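Putative uncharacterized protein (Bacillus anthracis, PDB 3LNO) is of unknown function but probably takes part in the assembly of iron-sulfur clusters. Local coordinates at residues Ala46-Met52 with Ile81-Trp87; Val20-Glu24 with Cys57-Ile63; Phe9-Leu13 with Val75-Asn79. All blocks are in the same frame, centred on the assembly; numbering follows the deposited sequence.

Contact 1 of 3, residues Ala46-Met52 with Ile81-Trp87; sequences AVITMTM and IEVNVVW
The apolar side of this strand pair carries A46, I48 and M50 from one strand and I81, V83 and V85 from the other. I48 (chi1 m, chi2 p) brings CD1 to 3.9 Å from CG2 of I81. Selenomethionine M50 (p, t, m) sets SE 3.9 Å from CG1 of V83, and CE of selenomethionine M52 lies 4.2 Å from CG2 of V85. Helix 60-74 covers this side through I63, V67 and L71.

Strands 46-50 and 81-85 run parallel, their axes 4.7 Å apart at 19°, in the register A46-I81, V47-E82, I48-V83, T49-N84 and M50-V85, with CA-CA separations of 4.7 to 5.0 Å. The hydrogen bonds alternate as parallel pairing requires: E82 N to A46 O (2.9 Å), I48 N to E82 O (2.8 Å), N84 N to I48 O (2.8 Å), M50 N to N84 O (2.9 Å) and V86 N to M50 O (2.7 Å). Past the last bridge, T51 (chi1 t) donates from OG1 to V86 O at 2.7 Å, and CH2 of the W87 indole reaches CG of M52 at 3.7 Å.

V47, T49, E82 and N84 occupy the other face. CG1 of V47 lies 3.7 Å from ND2 of N84, and a water bridges T49 OG1 and N84 ND2, 2.9 Å from each. A second water donates to A46 O (3.0 Å) and weakly to E82 OE1 (3.4 Å).

This is the strand pair of a beta-alpha-beta unit; its chemistry implies a two-faced sheet, apolar beneath the crossover helix and mixed on the reverse, where polar side chains flank V47.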
ATOM      1  N   ALA A  46       6.587  11.367   0.792  1.00 29.67           N
ATOM      2  CA  ALA A  46       5.955  10.285   0.059  1.00 27.89           C
ATOM      3  C   ALA A  46       4.430  10.432   0.010  1.00 28.32           C
ATOM      4  O   ALA A  46       3.796  10.847   1.000  1.00 26.73           O
ATOM      5  CB  ALA A  46       6.347   8.949   0.690  1.00 26.43           C
ATOM      6  N   VAL A  47       3.864  10.104  -1.150  1.00 27.23           N
ATOM      7  CA  VAL A  47       2.421  10.056  -1.362  1.00 26.77           C
ATOM      8  C   VAL A  47       2.042   8.626  -1.800  1.00 25.79           C
ATOM      9  O   VAL A  47       2.465   8.159  -2.854  1.00 23.95           O
ATOM     10  CB  VAL A  47       1.943  11.023  -2.455  1.00 32.65           C
ATOM     11  CG1 VAL A  47       0.412  10.916  -2.596  1.00 26.80           C
ATOM     12  CG2 VAL A  47       2.371  12.518  -2.159  1.00 27.95           C
ATOM     13  N   ILE A  48       1.291   7.935  -0.953  1.00 21.97           N
ATOM     14  CA  ILE A  48       0.792   6.599  -1.265  1.00 24.57           C
ATOM     15  C   ILE A  48      -0.677   6.722  -1.674  1.00 26.74           C
ATOM     16  O   ILE A  48      -1.497   7.167  -0.889  1.00 30.28           O
ATOM     17  CB  ILE A  48       0.896   5.662  -0.036  1.00 28.38           C
ATOM     18  CG1 ILE A  48       2.366   5.390   0.311  1.00 32.55           C
ATOM     19  CG2 ILE A  48       0.241   4.301  -0.333  1.00 30.10           C
ATOM     20  CD1 ILE A  48       2.912   6.357   1.202  1.00 42.19           C
ATOM     21  N   THR A  49      -1.007   6.297  -2.881  1.00 19.02           N
ATOM     22  CA  THR A  49      -2.392   6.322  -3.372  1.00 17.88           C
ATOM     23  C   THR A  49      -2.911   4.889  -3.380  1.00 25.46           C
ATOM     24  O   THR A  49      -2.328   3.995  -4.011  1.00 23.51           O
ATOM     25  CB  THR A  49      -2.411   6.857  -4.839  1.00 30.31           C
ATOM     26  OG1 THR A  49      -1.770   8.135  -4.874  1.00 30.35           O
ATOM     27  CG2 THR A  49      -3.832   6.987  -5.400  1.00 27.73           C
HETATM   28  N   MSE A  50      -4.003   4.658  -2.677  1.00 27.06           N
HETATM   29  CA  MSE A  50      -4.514   3.311  -2.574  1.00 28.10           C
HETATM   30  C   MSE A  50      -6.031   3.321  -2.524  1.00 26.88           C
HETATM   31  O   MSE A  50      -6.665   4.382  -2.405  1.00 26.87           O
HETATM   32  CB  MSE A  50      -3.946   2.639  -1.324  1.00 22.52           C
HETATM   33  CG  MSE A  50      -4.454   3.249  -0.023  1.00 23.72           C
HETATM   34 SE   MSE A  50      -3.603   2.356   1.519  0.74 32.36          SE
HETATM   35  CE  MSE A  50      -4.237   0.512   1.271  1.00 21.99           C
ATOM     36  N   THR A  51      -6.614   2.137  -2.645  1.00 25.76           N
ATOM     37  CA  THR A  51      -8.057   1.995  -2.477  1.00 30.09           C
ATOM     38  C   THR A  51      -8.342   0.931  -1.413  1.00 27.70           C
ATOM     39  O   THR A  51      -7.416   0.453  -0.768  1.00 31.86           O
ATOM     40  CB  THR A  51      -8.731   1.661  -3.798  1.00 30.63           C
ATOM     41  OG1 THR A  51     -10.142   1.819  -3.642  1.00 31.71           O
ATOM     42  CG2 THR A  51      -8.421   0.220  -4.222  1.00 25.91           C
HETATM   43  N   MSE A  52      -9.609   0.596  -1.184  1.00 33.17           N
HETATM   44  CA  MSE A  52      -9.965  -0.485  -0.260  1.00 32.15           C
HETATM   45  C   MSE A  52     -10.713  -1.546  -1.044  1.00 38.46           C
HETATM   46  O   MSE A  52     -11.057  -1.327  -2.209  1.00 38.89           O
HETATM   47  CB  MSE A  52     -10.860   0.036   0.850  1.00 36.81           C
HETATM   48  CG  MSE A  52     -10.208   1.141   1.661  1.00 36.15           C
HETATM   49 SE   MSE A  52      -8.851   0.340   2.791  0.64 41.57          SE
HETATM   50  CE  MSE A  52      -7.577   1.827   2.718  1.00 42.53           C
ATOM     51  N   ILE A  81       4.508  11.487   5.051  1.00 28.36           N
ATOM     52  CA  ILE A  81       3.739  10.383   4.511  1.00 32.43           C
ATOM     53  C   ILE A  81       2.285  10.766   4.336  1.00 33.96           C
ATOM     54  O   ILE A  81       1.557  10.921   5.317  1.00 32.45           O
ATOM     55  CB  ILE A  81       3.757   9.168   5.412  1.00 28.05           C
ATOM     56  CG1 ILE A  81       5.192   8.797   5.759  1.00 27.54           C
ATOM     57  CG2 ILE A  81       3.004   8.034   4.703  1.00 33.99           C
ATOM     58  CD1 ILE A  81       5.317   7.821   6.863  1.00 27.78           C
ATOM     59  N   GLU A  82       1.854  10.872   3.087  1.00 32.87           N
ATOM     60  CA  GLU A  82       0.460  11.126   2.795  1.00 34.05           C
ATOM     61  C   GLU A  82      -0.182   9.862   2.224  1.00 31.84           C
ATOM     62  O   GLU A  82       0.380   9.236   1.316  1.00 31.14           O
ATOM     63  CB  GLU A  82       0.356  12.203   1.725  1.00 35.15           C
ATOM     64  CG  GLU A  82       0.452  13.587   2.210  1.00 48.88           C
ATOM     65  CD  GLU A  82      -0.004  14.568   1.148  1.00 60.80           C
ATOM     66  OE1 GLU A  82       0.874  15.105   0.436  1.00 67.11           O
ATOM     67  OE2 GLU A  82      -1.240  14.783   1.017  1.00 65.53           O
ATOM     68  N   VAL A  83      -1.369   9.511   2.706  1.00 32.75           N
ATOM     69  CA  VAL A  83      -2.087   8.373   2.141  1.00 34.72           C
ATOM     70  C   VAL A  83      -3.360   8.890   1.529  1.00 36.13           C
ATOM     71  O   VAL A  83      -4.223   9.413   2.245  1.00 33.01           O
ATOM     72  CB  VAL A  83      -2.421   7.292   3.182  1.00 29.14           C
ATOM     73  CG1 VAL A  83      -3.064   6.099   2.506  1.00 24.29           C
ATOM     74  CG2 VAL A  83      -1.165   6.840   3.915  1.00 28.34           C
ATOM     75  N   ASN A  84      -3.474   8.794   0.205  1.00 24.23           N
ATOM     76  CA  ASN A  84      -4.722   9.232  -0.423  1.00 28.42           C
ATOM     77  C   ASN A  84      -5.515   8.017  -0.817  1.00 32.33           C
ATOM     78  O   ASN A  84      -5.060   7.200  -1.626  1.00 28.47           O
ATOM     79  CB  ASN A  84      -4.485  10.118  -1.641  1.00 36.45           C
ATOM     80  CG  ASN A  84      -3.877  11.470  -1.277  1.00 45.72           C
ATOM     81  OD1 ASN A  84      -4.140  12.032  -0.205  1.00 46.06           O
ATOM     82  ND2 ASN A  84      -3.061  12.002  -2.180  1.00 51.78           N
ATOM     83  N   VAL A  85      -6.693   7.888  -0.231  1.00 25.32           N
ATOM     84  CA  VAL A  85      -7.559   6.754  -0.523  1.00 26.21           C
ATOM     85  C   VAL A  85      -8.522   7.128  -1.671  1.00 36.71           C
ATOM     86  O   VAL A  85      -9.299   8.083  -1.557  1.00 37.04           O
ATOM     87  CB  VAL A  85      -8.337   6.389   0.712  1.00 29.82           C
ATOM     88  CG1 VAL A  85      -9.335   5.315   0.406  1.00 34.12           C
ATOM     89  CG2 VAL A  85      -7.364   5.969   1.846  1.00 25.16           C
ATOM     90  N   VAL A  86      -8.455   6.403  -2.787  1.00 29.28           N
ATOM     91  CA  VAL A  86      -9.291   6.750  -3.932  1.00 29.12           C
ATOM     92  C   VAL A  86     -10.219   5.592  -4.248  1.00 34.65           C
ATOM     93  O   VAL A  86     -10.077   4.513  -3.686  1.00 34.59           O
ATOM     94  CB  VAL A  86      -8.452   7.182  -5.167  1.00 38.27           C
ATOM     95  CG1 VAL A  86      -7.570   8.379  -4.803  1.00 38.02           C
ATOM     96  CG2 VAL A  86      -7.611   6.033  -5.693  1.00 29.53           C
ATOM     97  N   TRP A  87     -11.192   5.835  -5.116  1.00 37.64           N
ATOM     98  CA  TRP A  87     -12.207   4.847  -5.433  1.00 36.93           C
ATOM     99  C   TRP A  87     -12.259   4.612  -6.942  1.00 36.06           C
ATOM    100  O   TRP A  87     -13.099   3.861  -7.447  1.00 31.77           O
ATOM    101  CB  TRP A  87     -13.562   5.310  -4.880  1.00 41.51           C
ATOM    102  CG  TRP A  87     -13.450   5.521  -3.414  1.00 45.09           C
ATOM    103  CD1 TRP A  87     -13.447   6.715  -2.749  1.00 41.77           C
ATOM    104  CD2 TRP A  87     -13.246   4.502  -2.420  1.00 40.31           C
ATOM    105  NE1 TRP A  87     -13.271   6.496  -1.406  1.00 41.31           N
ATOM    106  CE2 TRP A  87     -13.150   5.149  -1.177  1.00 38.60           C
ATOM    107  CE3 TRP A  87     -13.137   3.107  -2.466  1.00 39.29           C
ATOM    108  CZ2 TRP A  87     -12.941   4.450   0.012  1.00 38.06           C
ATOM    109  CZ3 TRP A  87     -12.940   2.415  -1.286  1.00 36.34           C
ATOM    110  CH2 TRP A  87     -12.832   3.087  -0.066  1.00 36.14           C
TER
HETATM  111  O   HOH W   1       3.925  13.829   1.015  1.00 39.05           O
HETATM  112  O   HOH W   2      -3.132  10.643  -4.753  1.00 45.33           O

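Contact 2 of 3, residues Val20-Glu24 with Cys57-Ile63; sequences VIDPE and CPMAGQI
Segment 20-24 is extended, with a weakly bonded strand at about 21-22, and turns at P23 and E24 into helix-like angles (phi/psi near -60/-35). Opposite it, C57 to A60 form a type I beta turn that leads into helix 60-74, with M59 at the N-cap position and I63 N bonded to M59 O at 2.9 Å. No hydrogen bond joins the segments; the nearest CA pairs are D22-I63 (6.9 Å) and P23-M59 (7.4 Å).

I63 (m, t) packs against residues 20-23: its CG2 lies 4.3 Å from V20 CG1, its CG1 4.3 Å from P23 CD. P23 CG also meets CG of selenomethionine M59 at 4.0 Å. E24 (m, t) extends over the turn, with OE1 3.5 Å from C57 SG and OE2 3.1 Å from P58 CD. D22 (t) closes an Asx turn by accepting from E24 N at OD2 (3.1 Å).

The D-P-E turn facing a cysteine-bearing loop at a helix N-terminus is consistent with the DUF59 fold of iron-sulfur cluster assembly proteins.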
ATOM      1  N   VAL A  20       1.891  -4.381   5.812  1.00 25.40           N
ATOM      2  CA  VAL A  20       0.558  -3.850   6.182  1.00 20.51           C
ATOM      3  C   VAL A  20      -0.509  -4.846   5.720  1.00 25.84           C
ATOM      4  O   VAL A  20      -0.663  -5.095   4.520  1.00 24.69           O
ATOM      5  CB  VAL A  20       0.277  -2.482   5.494  1.00 36.75           C
ATOM      6  CG1 VAL A  20      -1.135  -2.006   5.800  1.00 30.90           C
ATOM      7  CG2 VAL A  20       1.349  -1.413   5.868  1.00 25.92           C
ATOM      8  N   ILE A  21      -1.232  -5.435   6.667  1.00 30.45           N
ATOM      9  CA  ILE A  21      -2.194  -6.489   6.365  1.00 31.39           C
ATOM     10  C   ILE A  21      -3.631  -5.966   6.307  1.00 36.10           C
ATOM     11  O   ILE A  21      -4.037  -5.167   7.152  1.00 37.65           O
ATOM     12  CB  ILE A  21      -2.129  -7.606   7.441  1.00 32.47           C
ATOM     13  CG1 ILE A  21      -0.671  -7.925   7.805  1.00 35.30           C
ATOM     14  CG2 ILE A  21      -2.806  -8.871   6.955  1.00 35.16           C
ATOM     15  CD1 ILE A  21       0.173  -8.280   6.601  1.00 37.68           C
ATOM     16  N   ASP A  22      -4.416  -6.416   5.330  1.00 34.30           N
ATOM     17  CA  ASP A  22      -5.875  -6.231   5.430  1.00 39.20           C
ATOM     18  C   ASP A  22      -6.444  -7.276   6.392  1.00 40.02           C
ATOM     19  O   ASP A  22      -6.475  -8.453   6.065  1.00 40.45           O
ATOM     20  CB  ASP A  22      -6.557  -6.346   4.064  1.00 46.30           C
ATOM     21  CG  ASP A  22      -8.087  -6.166   4.150  1.00 55.98           C
ATOM     22  OD1 ASP A  22      -8.745  -6.034   3.100  1.00 57.34           O
ATOM     23  OD2 ASP A  22      -8.636  -6.132   5.268  1.00 61.48           O
ATOM     24  N   PRO A  23      -6.896  -6.849   7.583  1.00 40.64           N
ATOM     25  CA  PRO A  23      -7.261  -7.828   8.614  1.00 45.04           C
ATOM     26  C   PRO A  23      -8.368  -8.800   8.181  1.00 52.38           C
ATOM     27  O   PRO A  23      -8.331  -9.975   8.540  1.00 56.57           O
ATOM     28  CB  PRO A  23      -7.735  -6.958   9.782  1.00 47.10           C
ATOM     29  CG  PRO A  23      -7.136  -5.616   9.539  1.00 47.97           C
ATOM     30  CD  PRO A  23      -7.079  -5.460   8.040  1.00 39.36           C
ATOM     31  N   GLU A  24      -9.335  -8.322   7.414  1.00 49.17           N
ATOM     32  CA  GLU A  24     -10.423  -9.179   6.970  1.00 58.64           C
ATOM     33  C   GLU A  24      -9.967 -10.293   6.019  1.00 57.18           C
ATOM     34  O   GLU A  24     -10.548 -11.372   6.004  1.00 60.44           O
ATOM     35  CB  GLU A  24     -11.519  -8.331   6.322  1.00 71.24           C
ATOM     36  CG  GLU A  24     -12.098  -7.275   7.264  1.00 84.79           C
ATOM     37  CD  GLU A  24     -12.634  -6.056   6.527  1.00 95.31           C
ATOM     38  OE1 GLU A  24     -11.890  -5.494   5.684  1.00 98.70           O
ATOM     39  OE2 GLU A  24     -13.793  -5.660   6.796  1.00 97.24           O
ATOM     40  N   CYS A  57     -15.819  -0.886   3.360  1.00 69.25           N
ATOM     41  CA  CYS A  57     -14.722  -1.422   4.180  1.00 64.98           C
ATOM     42  C   CYS A  57     -14.446  -0.690   5.484  1.00 65.36           C
ATOM     43  O   CYS A  57     -14.016   0.461   5.485  1.00 70.12           O
ATOM     44  CB  CYS A  57     -13.432  -1.513   3.374  1.00 61.08           C
ATOM     45  SG  CYS A  57     -12.103  -2.307   4.294  1.00 52.71           S
ATOM     46  N   PRO A  58     -14.666  -1.381   6.606  1.00 62.98           N
ATOM     47  CA  PRO A  58     -14.611  -0.805   7.952  1.00 65.56           C
ATOM     48  C   PRO A  58     -13.183  -0.630   8.461  1.00 67.05           C
ATOM     49  O   PRO A  58     -12.953   0.195   9.348  1.00 66.27           O
ATOM     50  CB  PRO A  58     -15.335  -1.853   8.809  1.00 68.65           C
ATOM     51  CG  PRO A  58     -15.929  -2.857   7.821  1.00 67.69           C
ATOM     52  CD  PRO A  58     -15.069  -2.795   6.624  1.00 59.91           C
HETATM   53  N   MSE A  59     -12.240  -1.389   7.906  1.00 65.74           N
HETATM   54  CA  MSE A  59     -10.849  -1.342   8.360  1.00 59.67           C
HETATM   55  C   MSE A  59     -10.047  -0.193   7.734  1.00 54.47           C
HETATM   56  O   MSE A  59      -8.837  -0.073   7.940  1.00 49.37           O
HETATM   57  CB  MSE A  59     -10.162  -2.688   8.096  1.00 62.75           C
HETATM   58  CG  MSE A  59     -10.707  -3.846   8.935  1.00 67.67           C
HETATM   59 SE   MSE A  59     -10.559  -3.535  10.862  0.58102.78          SE
HETATM   60  CE  MSE A  59     -11.525  -5.104  11.540  1.00 96.66           C
ATOM     61  N   ALA A  60     -10.715   0.665   6.975  1.00 53.84           N
ATOM     62  CA  ALA A  60      -9.995   1.690   6.225  1.00 51.21           C
ATOM     63  C   ALA A  60      -9.153   2.582   7.131  1.00 52.63           C
ATOM     64  O   ALA A  60      -8.018   2.930   6.797  1.00 58.06           O
ATOM     65  CB  ALA A  60     -10.958   2.526   5.396  1.00 47.48           C
ATOM     66  N   GLY A  61      -9.709   2.969   8.272  1.00 54.34           N
ATOM     67  CA  GLY A  61      -8.991   3.839   9.189  1.00 50.22           C
ATOM     68  C   GLY A  61      -7.760   3.156   9.742  1.00 41.43           C
ATOM     69  O   GLY A  61      -6.693   3.741   9.808  1.00 40.06           O
ATOM     70  N   GLN A  62      -7.907   1.895  10.129  1.00 42.00           N
ATOM     71  CA  GLN A  62      -6.783   1.131  10.658  1.00 42.35           C
ATOM     72  C   GLN A  62      -5.699   0.861   9.604  1.00 40.63           C
ATOM     73  O   GLN A  62      -4.512   0.845   9.915  1.00 38.89           O
ATOM     74  CB  GLN A  62      -7.270  -0.183  11.257  1.00 48.56           C
ATOM     75  CG  GLN A  62      -6.165  -0.975  11.928  1.00 59.69           C
ATOM     76  CD  GLN A  62      -6.631  -2.334  12.405  1.00 77.47           C
ATOM     77  OE1 GLN A  62      -7.803  -2.516  12.754  1.00 82.86           O
ATOM     78  NE2 GLN A  62      -5.714  -3.300  12.427  1.00 83.40           N
ATOM     79  N   ILE A  63      -6.102   0.652   8.355  1.00 40.83           N
ATOM     80  CA  ILE A  63      -5.128   0.379   7.303  1.00 37.19           C
ATOM     81  C   ILE A  63      -4.238   1.599   7.060  1.00 33.42           C
ATOM     82  O   ILE A  63      -3.011   1.498   7.068  1.00 34.79           O
ATOM     83  CB  ILE A  63      -5.815  -0.189   6.030  1.00 42.45           C
ATOM     84  CG1 ILE A  63      -6.311  -1.610   6.314  1.00 42.59           C
ATOM     85  CG2 ILE A  63      -4.862  -0.187   4.844  1.00 44.34           C
ATOM     86  CD1 ILE A  63      -7.152  -2.229   5.201  1.00 42.75           C
TER

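Contact 3 of 3, residues Phe9-Leu13 with Val75-Asn79; sequences FENKL and VPEVN
A salt bridge closes the solvent side of this contact: K12 NZ donates to E77 OE2 at 2.5 Å. K12 is fully extended, all four chi angles t, and its CA-to-CB bond points toward the loop, whereas E77 (chi1 p, chi2 m) folds its side chain back to meet the ammonium group.

Residues 9-13 are one turn of helix 3-16, with L13 N bonded to F9 O at 2.8 Å. Residues 75-79 follow helix 60-74: V75 is the first to leave helical angles, and a type I beta turn from V75 to V78 is closed by V78 N to V75 O at 2.8 Å. The closest CA pair is L13-V75, 7.1 Å apart.

Within this frame, F9 (chi1 t) inserts its ring against the turn. F9 CE1 lies 3.6 Å from V75 CG1 and 3.7 Å from E77 CG, and F9 CZ is 3.7 Å from V78 CA, which sits at the ring edge. L13 (m, t) adds CD2 at 3.9 Å from V75 CG1 and 4.1 Å from V78 CG2. Strand 35-40 lies behind, A40 touching F9 and V38 touching L13.

The N-terminal helix is thus joined to the helix-to-strand turn by buried apolar contacts, with one charged pair at their outer margin.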
ATOM      1  N   PHE A   9      13.730   4.841  -4.155  1.00 31.08           N
ATOM      2  CA  PHE A   9      13.111   5.077  -2.853  1.00 27.50           C
ATOM      3  C   PHE A   9      11.658   4.608  -2.887  1.00 27.52           C
ATOM      4  O   PHE A   9      11.165   4.000  -1.947  1.00 24.42           O
ATOM      5  CB  PHE A   9      13.210   6.557  -2.445  1.00 26.06           C
ATOM      6  CG  PHE A   9      12.771   6.823  -1.019  1.00 32.77           C
ATOM      7  CD1 PHE A   9      13.281   6.060   0.025  1.00 29.68           C
ATOM      8  CD2 PHE A   9      11.851   7.832  -0.728  1.00 28.73           C
ATOM      9  CE1 PHE A   9      12.885   6.292   1.340  1.00 27.28           C
ATOM     10  CE2 PHE A   9      11.459   8.078   0.577  1.00 25.29           C
ATOM     11  CZ  PHE A   9      11.973   7.295   1.623  1.00 24.85           C
ATOM     12  N   GLU A  10      10.978   4.905  -3.985  1.00 25.71           N
ATOM     13  CA  GLU A  10       9.600   4.489  -4.180  1.00 28.20           C
ATOM     14  C   GLU A  10       9.489   2.986  -4.133  1.00 24.40           C
ATOM     15  O   GLU A  10       8.539   2.435  -3.579  1.00 23.83           O
ATOM     16  CB  GLU A  10       9.076   5.023  -5.523  1.00 23.62           C
ATOM     17  CG  GLU A  10       9.018   6.534  -5.495  1.00 26.07           C
ATOM     18  CD  GLU A  10       8.873   7.148  -6.873  1.00 32.32           C
ATOM     19  OE1 GLU A  10       9.079   6.445  -7.895  1.00 33.48           O
ATOM     20  OE2 GLU A  10       8.595   8.360  -6.915  1.00 35.61           O
ATOM     21  N   ASN A  11      10.470   2.324  -4.724  1.00 23.19           N
ATOM     22  CA  ASN A  11      10.431   0.883  -4.758  1.00 23.78           C
ATOM     23  C   ASN A  11      10.615   0.350  -3.325  1.00 31.56           C
ATOM     24  O   ASN A  11       9.929  -0.576  -2.887  1.00 32.39           O
ATOM     25  CB  ASN A  11      11.526   0.371  -5.694  1.00 25.22           C
ATOM     26  CG  ASN A  11      11.498  -1.118  -5.836  1.00 33.91           C
ATOM     27  OD1 ASN A  11      10.496  -1.686  -6.250  1.00 37.94           O
ATOM     28  ND2 ASN A  11      12.592  -1.770  -5.458  1.00 34.67           N
ATOM     29  N   LYS A  12      11.548   0.941  -2.592  1.00 29.49           N
ATOM     30  CA  LYS A  12      11.774   0.534  -1.207  1.00 28.83           C
ATOM     31  C   LYS A  12      10.518   0.757  -0.360  1.00 25.48           C
ATOM     32  O   LYS A  12      10.107  -0.108   0.414  1.00 28.04           O
ATOM     33  CB  LYS A  12      12.946   1.324  -0.621  1.00 23.37           C
ATOM     34  CG  LYS A  12      13.212   1.001   0.845  1.00 29.58           C
ATOM     35  CD  LYS A  12      14.333   1.877   1.378  1.00 33.31           C
ATOM     36  CE  LYS A  12      15.007   1.237   2.594  1.00 39.62           C
ATOM     37  NZ  LYS A  12      16.056   2.135   3.198  1.00 42.80           N
ATOM     38  N   LEU A  13       9.875   1.904  -0.528  1.00 23.20           N
ATOM     39  CA  LEU A  13       8.645   2.159   0.211  1.00 25.03           C
ATOM     40  C   LEU A  13       7.590   1.120  -0.124  1.00 27.63           C
ATOM     41  O   LEU A  13       6.874   0.643   0.759  1.00 21.81           O
ATOM     42  CB  LEU A  13       8.099   3.561  -0.070  1.00 20.01           C
ATOM     43  CG  LEU A  13       8.890   4.775   0.429  1.00 26.33           C
ATOM     44  CD1 LEU A  13       8.230   6.052  -0.089  1.00 26.92           C
ATOM     45  CD2 LEU A  13       8.922   4.807   1.929  1.00 22.01           C
ATOM     46  N   VAL A  75      11.112   2.522   7.391  1.00 34.86           N
ATOM     47  CA  VAL A  75      11.895   3.314   6.442  1.00 31.10           C
ATOM     48  C   VAL A  75      12.073   4.719   7.014  1.00 37.60           C
ATOM     49  O   VAL A  75      11.493   5.691   6.512  1.00 34.44           O
ATOM     50  CB  VAL A  75      11.186   3.382   5.081  1.00 34.29           C
ATOM     51  CG1 VAL A  75      12.115   3.971   4.037  1.00 34.36           C
ATOM     52  CG2 VAL A  75      10.703   1.974   4.678  1.00 31.66           C
ATOM     53  N   PRO A  76      12.876   4.827   8.089  1.00 39.74           N
ATOM     54  CA  PRO A  76      13.018   6.053   8.896  1.00 41.09           C
ATOM     55  C   PRO A  76      13.453   7.266   8.090  1.00 39.37           C
ATOM     56  O   PRO A  76      13.211   8.386   8.517  1.00 42.31           O
ATOM     57  CB  PRO A  76      14.101   5.684   9.921  1.00 42.12           C
ATOM     58  CG  PRO A  76      14.843   4.473   9.274  1.00 40.25           C
ATOM     59  CD  PRO A  76      13.734   3.732   8.580  1.00 33.73           C
ATOM     60  N   GLU A  77      14.088   7.061   6.941  1.00 38.65           N
ATOM     61  CA  GLU A  77      14.497   8.197   6.131  1.00 39.54           C
ATOM     62  C   GLU A  77      13.337   8.823   5.335  1.00 37.10           C
ATOM     63  O   GLU A  77      13.527   9.841   4.653  1.00 34.56           O
ATOM     64  CB  GLU A  77      15.689   7.850   5.208  1.00 44.42           C
ATOM     65  CG  GLU A  77      15.374   6.949   3.989  1.00 43.10           C
ATOM     66  CD  GLU A  77      15.350   5.458   4.329  1.00 45.19           C
ATOM     67  OE1 GLU A  77      15.017   5.112   5.490  1.00 48.49           O
ATOM     68  OE2 GLU A  77      15.653   4.633   3.427  1.00 40.35           O
ATOM     69  N   VAL A  78      12.143   8.232   5.408  1.00 29.07           N
ATOM     70  CA  VAL A  78      10.996   8.882   4.778  1.00 31.90           C
ATOM     71  C   VAL A  78      10.636  10.147   5.585  1.00 38.78           C
ATOM     72  O   VAL A  78      10.785  10.165   6.808  1.00 36.65           O
ATOM     73  CB  VAL A  78       9.751   7.947   4.665  1.00 32.01           C
ATOM     74  CG1 VAL A  78       9.100   7.724   6.018  1.00 31.80           C
ATOM     75  CG2 VAL A  78       8.725   8.535   3.719  1.00 29.19           C
ATOM     76  N   ASN A  79      10.190  11.203   4.909  1.00 31.33           N
ATOM     77  CA  ASN A  79       9.712  12.385   5.626  1.00 32.04           C
ATOM     78  C   ASN A  79       8.210  12.446   5.677  1.00 32.25           C
ATOM     79  O   ASN A  79       7.609  11.708   6.454  1.00 33.63           O
ATOM     80  CB  ASN A  79      10.376  13.663   5.133  1.00 28.13           C
ATOM     81  CG  ASN A  79      11.828  13.712   5.566  1.00 30.23           C
ATOM     82  OD1 ASN A  79      12.140  13.380   6.714  1.00 33.63           O
ATOM     83  ND2 ASN A  79      12.727  14.034   4.643  1.00 39.98           N
TER

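Contacts 1 and 2 share the unit made of strand 46-50, helix 60-74 and strand 81-85: contact 1 pairs its strands, contact 2 meets the start of its helix, and M50 CE touches I63 CG2 at 3.7 Å between them. Contact 3 engages the turn leaving that helix, and L13 CD1 packs 3.5 Å from A46 CB of contact 1. Contacts 2 and 3 lie on opposite sides of the chain's centre, 22 Å apart between centres, and do not touch. Backbone hydrogen bonds dominate contact 1, nearest the centre; contact 2, with many exposed residues, lacks any hydrogen bond between its segments; contact 3 is mostly buried but bears a salt bridge.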